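Local coordinates for similar to yteR (Bacilus subtilis) (Clostridium acetobutylicum, PDB 4WU0), which probably hydrolyses unsaturated rhamnogalacturonan fragments of pectin, as a glycoside hydrolase of family GH105 related to YteR, at residues V37-K42 with A354-E359; L166-N169 with L174-A177. All blocks are in the same frame, centred on the assembly; numbering follows the deposited sequence.

Contact 1. Residues V37-K42 with A354-E359; sequences VYEWTK and ASYEYE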
loop_
_atom_site.group_PDB
_atom_site.type_symbol
_atom_site.label_atom_id
_atom_site.label_comp_id
_atom_site.label_asym_id
_atom_site.label_seq_id
_atom_site.Cartn_x
_atom_site.Cartn_y
_atom_site.Cartn_z
ATOM N N VAL A 37 9.037 5.007 13.613
ATOM C CA VAL A 37 9.032 5.492 14.982
ATOM C C VAL A 37 10.325 5.087 15.685
ATOM O O VAL A 37 10.909 5.885 16.409
ATOM C CB VAL A 37 7.793 4.993 15.736
ATOM C CG1 VAL A 37 7.842 5.391 17.199
ATOM C CG2 VAL A 37 6.563 5.536 15.061
ATOM N N TYR A 38 10.803 3.868 15.423
ATOM C CA TYR A 38 12.116 3.444 15.894
ATOM C C TYR A 38 13.208 4.383 15.377
ATOM O O TYR A 38 14.078 4.824 16.136
ATOM C CB TYR A 38 12.423 2.000 15.468
ATOM C CG TYR A 38 13.813 1.587 15.844
ATOM C CD1 TYR A 38 14.233 1.624 17.167
ATOM C CD2 TYR A 38 14.717 1.166 14.880
ATOM C CE1 TYR A 38 15.532 1.257 17.517
ATOM C CE2 TYR A 38 16.000 0.797 15.221
ATOM C CZ TYR A 38 16.403 0.846 16.537
ATOM O OH TYR A 38 17.685 0.449 16.852
ATOM N N GLU A 39 13.142 4.712 14.094
ATOM C CA GLU A 39 14.147 5.559 13.456
ATOM C C GLU A 39 14.291 6.899 14.163
ATOM O O GLU A 39 15.414 7.340 14.439
ATOM C CB GLU A 39 13.765 5.790 11.989
ATOM C CG GLU A 39 14.697 6.689 11.181
ATOM C CD GLU A 39 14.231 6.821 9.735
ATOM O OE1 GLU A 39 14.264 7.944 9.185
ATOM O OE2 GLU A 39 13.811 5.795 9.155
ATOM N N TRP A 40 13.168 7.559 14.443
ATOM C CA TRP A 40 13.277 8.900 15.032
ATOM C C TRP A 40 13.403 8.912 16.541
ATOM O O TRP A 40 14.102 9.761 17.082
ATOM C CB TRP A 40 12.194 9.859 14.551
ATOM C CG TRP A 40 10.792 9.736 15.109
ATOM C CD1 TRP A 40 9.725 9.144 14.506
ATOM C CD2 TRP A 40 10.303 10.287 16.336
ATOM N NE1 TRP A 40 8.603 9.287 15.284
ATOM C CE2 TRP A 40 8.928 9.985 16.413
ATOM C CE3 TRP A 40 10.892 11.010 17.381
ATOM C CZ2 TRP A 40 8.141 10.377 17.496
ATOM C CZ3 TRP A 40 10.105 11.398 18.452
ATOM C CH2 TRP A 40 8.747 11.076 18.501
ATOM N N THR A 41 12.785 7.957 17.221
ATOM C CA THR A 41 12.873 7.928 18.681
ATOM C C THR A 41 14.176 7.298 19.167
ATOM O O THR A 41 14.644 7.597 20.271
ATOM C CB THR A 41 11.722 7.130 19.324
ATOM O OG1 THR A 41 11.824 5.746 18.957
ATOM C CG2 THR A 41 10.355 7.691 18.930
ATOM N N LYS A 42 14.746 6.442 18.329
ATOM C CA LYS A 42 15.891 5.603 18.677
ATOM C C LYS A 42 15.602 4.721 19.881
ATOM O O LYS A 42 16.519 4.247 20.560
ATOM C CB LYS A 42 17.128 6.474 18.912
ATOM C CG LYS A 42 17.473 7.359 17.699
ATOM C CD LYS A 42 18.783 8.091 17.910
ATOM C CE LYS A 42 19.279 8.733 16.631
ATOM N NZ LYS A 42 18.494 9.949 16.282
ATOM N N ALA A 354 1.990 8.297 7.188
ATOM C CA ALA A 354 1.595 9.680 6.941
ATOM C C ALA A 354 2.023 10.568 8.093
ATOM O O ALA A 354 2.474 11.690 7.880
ATOM C CB ALA A 354 0.077 9.761 6.738
ATOM N N SER A 355 1.845 10.086 9.319
ATOM C CA SER A 355 2.215 10.868 10.495
ATOM C C SER A 355 3.709 11.158 10.506
ATOM O O SER A 355 4.131 12.274 10.784
ATOM C CB SER A 355 1.849 10.113 11.769
ATOM O OG SER A 355 0.454 9.898 11.843
ATOM N N TYR A 356 4.515 10.147 10.195
ATOM C CA TYR A 356 5.953 10.338 10.150
ATOM C C TYR A 356 6.300 11.420 9.124
ATOM O O TYR A 356 7.110 12.301 9.403
ATOM C CB TYR A 356 6.655 9.020 9.822
ATOM C CG TYR A 356 8.137 9.162 9.573
ATOM C CD1 TYR A 356 9.028 9.244 10.625
ATOM C CD2 TYR A 356 8.633 9.240 8.280
ATOM C CE1 TYR A 356 10.391 9.394 10.403
ATOM C CE2 TYR A 356 10.000 9.399 8.046
ATOM C CZ TYR A 356 10.864 9.466 9.114
ATOM O OH TYR A 356 12.217 9.613 8.895
ATOM N N GLU A 357 5.683 11.363 7.948
ATOM C CA GLU A 357 6.008 12.344 6.900
ATOM C C GLU A 357 5.557 13.748 7.299
ATOM O O GLU A 357 6.236 14.722 7.020
ATOM C CB GLU A 357 5.362 11.979 5.568
ATOM C CG GLU A 357 5.974 10.764 4.877
ATOM C CD GLU A 357 7.354 11.021 4.273
ATOM O OE1 GLU A 357 7.724 12.191 4.006
ATOM O OE2 GLU A 357 8.086 10.023 4.060
ATOM N N TYR A 358 4.383 13.840 7.910
ATOM C CA TYR A 358 3.868 15.127 8.365
ATOM C C TYR A 358 4.803 15.750 9.388
ATOM O O TYR A 358 5.153 16.926 9.302
ATOM C CB TYR A 358 2.491 14.945 8.994
ATOM C CG TYR A 358 1.909 16.221 9.547
ATOM C CD1 TYR A 358 1.237 17.094 8.727
ATOM C CD2 TYR A 358 2.023 16.529 10.893
ATOM C CE1 TYR A 358 0.685 18.258 9.229
ATOM C CE2 TYR A 358 1.486 17.691 11.401
ATOM C CZ TYR A 358 0.812 18.543 10.567
ATOM O OH TYR A 358 0.267 19.726 11.051
ATOM N N GLU A 359 5.210 14.943 10.355
ATOM C CA GLU A 359 6.094 15.413 11.403
ATOM C C GLU A 359 7.417 15.868 10.811
ATOM O O GLU A 359 7.989 16.863 11.235
ATOM C CB GLU A 359 6.308 14.301 12.426
ATOM C CG GLU A 359 5.038 13.986 13.219
ATOM C CD GLU A 359 5.002 12.577 13.766
ATOM O OE1 GLU A 359 6.048 11.885 13.779
ATOM O OE2 GLU A 359 3.899 12.132 14.155
#
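Glu39 and Trp40, in the last turn of helix 25-41, meet Tyr356 and Glu359 on helix 345-360; the axes of 37-41 and 354-359 run in broadly the same direction, 31° apart, and approach to 11.4 Å. Long side chains span the gap: tyrosine, tryptophan and glutamate have the reach. The Tyr356 ring is swung away from its own backbone N (chi1 172°), which carries its hydroxyl to the neighbouring helix. There Tyr356 OH lies 2.7 Å from Glu39 OE1, a weak hydrogen bond. The extended Glu39 chain crosses the tyrosine at about a right angle, carboxylate and ring planes 73° apart, while its other oxygen, OE2, forms a salt bridge with Lys36 nearly one turn earlier.

Nearer the CB end of the same ring, Trp40 CD1 comes in at the edge, in the ring plane, 3.9 Å from Tyr356 CD1; the two aromatic side chains lie alongside one another, pointing opposite ways. The methyl CG2 of Thr41 sits over the centre of one indole face, 3.5 Å above its plane. Glu359 brings OE1 within 3.9 Å of Trp40 NE1, too far for a bond. Ser5 joins the two instead: its OG is hydrogen-bonded to both Trp40 NE1 and Glu359 OE1. Ser5, at the start of helix 4-14, thus links the two helices, and Lys3 adds a cation-pi contact to the indole. Such surface packing between a helix near the N terminus and the C-terminal helix is consistent with closure of the alpha/alpha barrel of six helical hairpins, the fold of this glycoside hydrolase clan.

Contact 2. Residues L166-N169 with L174-A177; sequences LKDN and LYHA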
loop_
_atom_site.group_PDB
_atom_site.type_symbol
_atom_site.label_atom_id
_atom_site.label_comp_id
_atom_site.label_asym_id
_atom_site.label_seq_id
_atom_site.Cartn_x
_atom_site.Cartn_y
_atom_site.Cartn_z
ATOM N N LEU A 166 -5.125 0.664 -16.797
ATOM C CA LEU A 166 -6.124 0.886 -15.741
ATOM C C LEU A 166 -6.618 2.321 -15.605
ATOM O O LEU A 166 -7.577 2.564 -14.890
ATOM C CB LEU A 166 -5.603 0.400 -14.373
ATOM C CG LEU A 166 -5.673 -1.118 -14.171
ATOM C CD1 LEU A 166 -4.693 -1.881 -15.067
ATOM C CD2 LEU A 166 -5.446 -1.492 -12.736
ATOM N N LYS A 167 -5.984 3.264 -16.293
ATOM C CA LYS A 167 -6.375 4.664 -16.174
ATOM C C LYS A 167 -7.650 5.007 -16.934
ATOM O O LYS A 167 -7.848 4.586 -18.082
ATOM C CB LYS A 167 -5.253 5.582 -16.669
ATOM C CG LYS A 167 -5.549 7.075 -16.482
ATOM C CD LYS A 167 -4.364 7.954 -16.908
ATOM C CE LYS A 167 -4.159 7.954 -18.425
ATOM N NZ LYS A 167 -5.192 8.752 -19.148
ATOM N N ASP A 168 -8.490 5.805 -16.285
ATOM C CA ASP A 168 -9.638 6.439 -16.916
ATOM C C ASP A 168 -9.195 7.776 -17.501
ATOM O O ASP A 168 -8.732 8.644 -16.767
ATOM C CB ASP A 168 -10.740 6.674 -15.886
ATOM C CG ASP A 168 -11.868 7.508 -16.422
ATOM O OD1 ASP A 168 -12.172 7.381 -17.624
ATOM O OD2 ASP A 168 -12.464 8.298 -15.650
ATOM N N ASN A 169 -9.308 7.949 -18.810
ATOM C CA ASN A 169 -8.882 9.208 -19.411
ATOM C C ASN A 169 -9.711 10.399 -18.961
ATOM O O ASN A 169 -9.212 11.518 -18.921
ATOM C CB ASN A 169 -8.891 9.104 -20.938
ATOM C CG ASN A 169 -7.754 8.254 -21.458
ATOM O OD1 ASN A 169 -6.613 8.391 -21.017
ATOM N ND2 ASN A 169 -8.059 7.356 -22.385
ATOM N N LEU A 174 -7.508 5.657 -11.599
ATOM C CA LEU A 174 -7.301 4.292 -12.071
ATOM C C LEU A 174 -8.264 3.348 -11.370
ATOM O O LEU A 174 -8.476 3.423 -10.156
ATOM C CB LEU A 174 -5.858 3.812 -11.816
ATOM C CG LEU A 174 -4.753 4.331 -12.735
ATOM C CD1 LEU A 174 -4.509 5.803 -12.527
ATOM C CD2 LEU A 174 -3.456 3.549 -12.532
ATOM N N TYR A 175 -8.874 2.477 -12.155
ATOM C CA TYR A 175 -9.783 1.480 -11.627
ATOM C C TYR A 175 -9.031 0.460 -10.787
ATOM O O TYR A 175 -7.840 0.237 -10.966
ATOM C CB TYR A 175 -10.510 0.769 -12.764
ATOM C CG TYR A 175 -11.392 1.666 -13.575
ATOM C CD1 TYR A 175 -12.696 1.914 -13.193
ATOM C CD2 TYR A 175 -10.920 2.273 -14.728
ATOM C CE1 TYR A 175 -13.512 2.752 -13.945
ATOM C CE2 TYR A 175 -11.726 3.112 -15.466
ATOM C CZ TYR A 175 -13.014 3.342 -15.065
ATOM O OH TYR A 175 -13.822 4.165 -15.810
ATOM N N HIS A 176 -9.758 -0.192 -9.891
ATOM C CA HIS A 176 -9.193 -1.148 -8.947
ATOM C C HIS A 176 -8.454 -2.304 -9.663
ATOM O O HIS A 176 -7.335 -2.654 -9.301
ATOM C CB HIS A 176 -10.340 -1.681 -8.098
ATOM C CG HIS A 176 -9.942 -2.605 -6.987
ATOM N ND1 HIS A 176 -10.871 -3.126 -6.111
ATOM C CD2 HIS A 176 -8.747 -3.112 -6.610
ATOM C CE1 HIS A 176 -10.264 -3.918 -5.250
ATOM N NE2 HIS A 176 -8.974 -3.911 -5.515
ATOM N N ALA A 177 -9.070 -2.862 -10.702
ATOM C CA ALA A 177 -8.522 -4.043 -11.355
ATOM C C ALA A 177 -8.858 -4.125 -12.834
ATOM O O ALA A 177 -9.791 -3.469 -13.333
ATOM C CB ALA A 177 -9.024 -5.305 -10.657
#
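Leu166 holds CG opposite its carbonyl carbon (chi1 -78°), which lays CD2 against the returning backbone, 3.4 Å from Tyr175 O. In Tyr175, CG likewise stands anti to the carbonyl carbon and beside the backbone N, bringing the CD2-CE2 side of the ring next to Leu166 O and Asp168 CB. At the centre is a single beta bridge pairing Lys167 with Leu174, where the chain leaves helix 152-166 and doubles back.

Its one hydrogen bond runs from Tyr175 N to Leu166 O over 3.0 Å, fairly straight at 157° but with the donor tilted from the carbonyl plane. The same oxygen receives a CA-H...O contact from Leu174 CA at 3.3 Å and lies near the plane of the Tyr175 ring, at its edge, 3.4 Å from Tyr175 CD2. Leu174 CG rests 3.8 Å from Lys167 CA; beyond the bridge, the branched Leu174 side chain packs against Met202 and Tyr205 of helix 199-215.

Asp168 meets the tyrosine through its methylene, with Asp168 CB 3.7 Å from Tyr175 CE2 and the carboxylate and ring planes 51° apart. Its oxygens serve the turn itself: OD1 accepts from Lys170 N and OD2 bonds Thr171 OG1, which suits a short acidic residue. Tyr175 also packs against the Phe197 ring. The chemistry suggests a turn held chiefly through its backbone: one carbonyl, gathering an N-H, a polarised C-H and a ring edge, ties the returning chain to the helix end, while leucine and tyrosine cover the joint with apolar surface.

How the contacts relate
Contact 1 lies at the surface and brings together helices more than 300 residues apart in sequence, whereas contact 2 is partly buried and local, joining two pieces of the loop between helix 152-166 and strand 177-179. They share no helix or strand and stand on opposite sides of the chain's centre, their centres about 32 Å apart and their nearest atoms about 20 Å apart. The difference in chemistry fits their places. Across the wide helix spacing of contact 1, long polar and aromatic side chains do the bridging, without any backbone bond; in contact 2 the two backbones lie close enough to bond directly, and side chains mostly pack around that link.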